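Local coordinates for protein DyP-type peroxidase (Thermobifida cellulosilytica, PDB 4GS1) that probably uses its haem cofactor and hydrogen peroxide to oxidise dyes and other substrates, as DyP-type peroxidases do, at residues 242-247 with 339-344. Residues are numbered along the deposited sequence; the frame is centred on the assembly and turned at random.
Sequences LVVRRI and LFMAWQ. With HEM (protoporphyrin IX containing Fe), chain F.
A methyl of L339, CD1, meets V244 CG1 at 3.7 Å as the two side chains cross, on the face of the sheet that also carries L242, M341 and W343. Next comes F340, hydrogen-bonded both ways to R245: F340 N donates to R245 O and its carbonyl accepts R245 N. With CG anti to the backbone N (chi1 176°), the ring of F340 is carried to the haem on the other face, where F340 CE1 lies 3.4 Å from haem C2C. CD1 of I247 sits 3.8 Å from F340 CB, and I247 CG2 meets the haem vinyl carbon CBB at 3.5 Å. R245 lays its CG near F340 CD2, then bends away to hydrogen-bond H371 and S374 and to a salt bridge with D138. These two antiparallel strands are the central pair of the four-stranded sheet in the C-terminal ferredoxin-like half of the DyP fold. M341 offers CB to L242 CD1 at 3.7 Å. A342 exchanges two hydrogen bonds of 2.9 Å with V243, N to O each way. W343 presents a face of its six-membered ring to L242, whose CB stands 3.8 Å from the centroid, a CH-pi contact. Finally Q344 folds back, NE2 hydrogen-bonded to Y241 O and 3.9 Å from V243 CG2.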
# COMPACT_ATOMS: atom_id res chain seq x y z
N LEU B 242 -0.54 -18.55 -14.35
CA LEU B 242 -0.94 -17.82 -13.15
C LEU B 242 -2.45 -17.62 -13.11
O LEU B 242 -3.03 -17.08 -14.05
CB LEU B 242 -0.28 -16.44 -13.15
CG LEU B 242 -0.84 -15.44 -12.13
CD1 LEU B 242 -0.55 -15.90 -10.71
CD2 LEU B 242 -0.24 -14.07 -12.37
N VAL B 243 -3.08 -18.05 -12.03
CA VAL B 243 -4.45 -17.65 -11.74
C VAL B 243 -4.44 -16.60 -10.64
O VAL B 243 -3.94 -16.86 -9.54
CB VAL B 243 -5.32 -18.84 -11.30
CG1 VAL B 243 -6.69 -18.33 -10.81
CG2 VAL B 243 -5.49 -19.82 -12.45
N VAL B 244 -4.97 -15.42 -10.93
CA VAL B 244 -5.12 -14.37 -9.93
C VAL B 244 -6.57 -14.31 -9.47
O VAL B 244 -7.48 -14.32 -10.30
CB VAL B 244 -4.80 -12.99 -10.54
CG1 VAL B 244 -4.96 -11.90 -9.48
CG2 VAL B 244 -3.41 -12.97 -11.11
N ARG B 245 -6.79 -14.26 -8.16
CA ARG B 245 -8.12 -13.96 -7.63
C ARG B 245 -8.02 -12.85 -6.59
O ARG B 245 -7.23 -12.93 -5.66
CB ARG B 245 -8.77 -15.21 -7.01
CG ARG B 245 -8.85 -16.42 -7.96
CD ARG B 245 -9.98 -16.28 -8.98
NE ARG B 245 -11.28 -16.65 -8.41
CZ ARG B 245 -12.33 -17.04 -9.12
NH1 ARG B 245 -12.25 -17.12 -10.44
NH2 ARG B 245 -13.46 -17.38 -8.50
N ARG B 246 -8.83 -11.81 -6.76
CA ARG B 246 -8.96 -10.78 -5.74
C ARG B 246 -10.06 -11.22 -4.78
O ARG B 246 -11.24 -11.24 -5.15
CB ARG B 246 -9.31 -9.43 -6.39
CG ARG B 246 -9.52 -8.30 -5.39
CD ARG B 246 -9.85 -6.98 -6.09
NE ARG B 246 -10.16 -5.94 -5.12
CZ ARG B 246 -9.96 -4.64 -5.32
NH1 ARG B 246 -9.44 -4.20 -6.46
NH2 ARG B 246 -10.28 -3.78 -4.36
N ILE B 247 -9.68 -11.61 -3.56
CA ILE B 247 -10.63 -12.22 -2.63
C ILE B 247 -10.81 -11.34 -1.42
O ILE B 247 -9.93 -11.25 -0.56
CB ILE B 247 -10.19 -13.64 -2.19
CG1 ILE B 247 -9.88 -14.53 -3.40
CG2 ILE B 247 -11.30 -14.30 -1.35
CD1 ILE B 247 -9.34 -15.93 -2.98
N LEU B 339 -4.87 -11.07 -2.15
CA LEU B 339 -4.53 -11.09 -3.56
C LEU B 339 -3.94 -12.48 -3.79
O LEU B 339 -2.74 -12.72 -3.64
CB LEU B 339 -3.58 -9.93 -3.90
CG LEU B 339 -2.83 -9.95 -5.23
CD1 LEU B 339 -3.77 -10.25 -6.37
CD2 LEU B 339 -2.15 -8.60 -5.47
N PHE B 340 -4.83 -13.41 -4.14
CA PHE B 340 -4.48 -14.81 -4.32
C PHE B 340 -3.80 -15.01 -5.68
O PHE B 340 -4.30 -14.53 -6.71
CB PHE B 340 -5.77 -15.64 -4.23
CG PHE B 340 -5.59 -17.11 -4.50
CD1 PHE B 340 -5.42 -18.01 -3.45
CD2 PHE B 340 -5.63 -17.61 -5.80
CE1 PHE B 340 -5.25 -19.38 -3.70
CE2 PHE B 340 -5.47 -18.98 -6.05
CZ PHE B 340 -5.28 -19.86 -5.00
N MET B 341 -2.66 -15.69 -5.69
CA MET B 341 -1.96 -15.98 -6.94
C MET B 341 -1.45 -17.42 -6.94
O MET B 341 -0.56 -17.78 -6.17
CB MET B 341 -0.82 -14.98 -7.15
CG MET B 341 -1.33 -13.59 -7.49
SD MET B 341 0.00 -12.50 -8.00
CE MET B 341 0.47 -11.92 -6.44
N ALA B 342 -2.04 -18.24 -7.80
CA ALA B 342 -1.64 -19.65 -7.88
C ALA B 342 -0.85 -19.90 -9.16
O ALA B 342 -1.27 -19.49 -10.24
CB ALA B 342 -2.86 -20.55 -7.84
N TRP B 343 0.27 -20.60 -9.02
CA TRP B 343 1.11 -20.95 -10.17
C TRP B 343 1.06 -22.44 -10.39
O TRP B 343 1.15 -23.22 -9.44
CB TRP B 343 2.56 -20.53 -9.87
CG TRP B 343 2.73 -19.05 -9.78
CD1 TRP B 343 2.68 -18.28 -8.65
CD2 TRP B 343 2.96 -18.15 -10.87
NE1 TRP B 343 2.88 -16.95 -8.98
CE2 TRP B 343 3.06 -16.85 -10.34
CE3 TRP B 343 3.10 -18.33 -12.25
CZ2 TRP B 343 3.28 -15.74 -11.13
CZ3 TRP B 343 3.32 -17.23 -13.04
CH2 TRP B 343 3.42 -15.95 -12.48
N GLN B 344 0.93 -22.86 -11.65
CA GLN B 344 0.82 -24.29 -11.96
C GLN B 344 1.14 -24.53 -13.43
O GLN B 344 1.03 -23.62 -14.25
CB GLN B 344 -0.59 -24.81 -11.65
CG GLN B 344 -1.70 -24.13 -12.46
CD GLN B 344 -2.44 -23.09 -11.64
OE1 GLN B 344 -3.23 -23.44 -10.76
NE2 GLN B 344 -2.17 -21.81 -11.89
CHA HEM F . -4.25 -23.95 2.42
CHB HEM F . -6.09 -19.62 3.55
CHC HEM F . -8.22 -19.33 -0.80
CHD HEM F . -6.04 -23.48 -2.11
C1A HEM F . -4.59 -22.81 3.10
C2A HEM F . -4.22 -22.53 4.46
C3A HEM F . -4.73 -21.33 4.77
C4A HEM F . -5.43 -20.83 3.62
CMA HEM F . -4.60 -20.59 6.12
CAA HEM F . -3.38 -23.48 5.37
CBA HEM F . -1.88 -23.15 5.31
CGA HEM F . -1.25 -23.52 3.99
O1A HEM F . -1.01 -24.74 3.75
O2A HEM F . -0.97 -22.59 3.19
C1B HEM F . -6.84 -19.18 2.48
C2B HEM F . -7.62 -17.96 2.46
C3B HEM F . -8.23 -17.88 1.27
C4B HEM F . -7.83 -19.04 0.49
CMB HEM F . -7.72 -17.01 3.68
CAB HEM F . -9.17 -16.78 0.72
CBB HEM F . -9.17 -15.51 1.19
C1C HEM F . -7.82 -20.43 -1.54
C2C HEM F . -8.22 -20.76 -2.90
C3C HEM F . -7.60 -21.90 -3.26
C4C HEM F . -6.82 -22.34 -2.13
CMC HEM F . -9.15 -19.88 -3.76
CAC HEM F . -7.65 -22.71 -4.59
CBC HEM F . -8.63 -22.65 -5.49
C1D HEM F . -5.36 -23.96 -1.03
C2D HEM F . -4.54 -25.14 -1.05
C3D HEM F . -4.00 -25.30 0.36
C4D HEM F . -4.52 -24.18 1.10
CMD HEM F . -4.27 -26.09 -2.24
CAD HEM F . -3.07 -26.41 0.86
CBD HEM F . -3.89 -27.67 1.18
CGD HEM F . -2.93 -28.75 1.62
O1D HEM F . -2.72 -28.90 2.86
O2D HEM F . -2.34 -29.44 0.75
NA HEM F . -5.33 -21.76 2.59
NB HEM F . -6.99 -19.81 1.26
NC HEM F . -6.97 -21.43 -1.08
ND HEM F . -5.32 -23.40 0.26
FE HEM F . -6.23 -21.67 0.79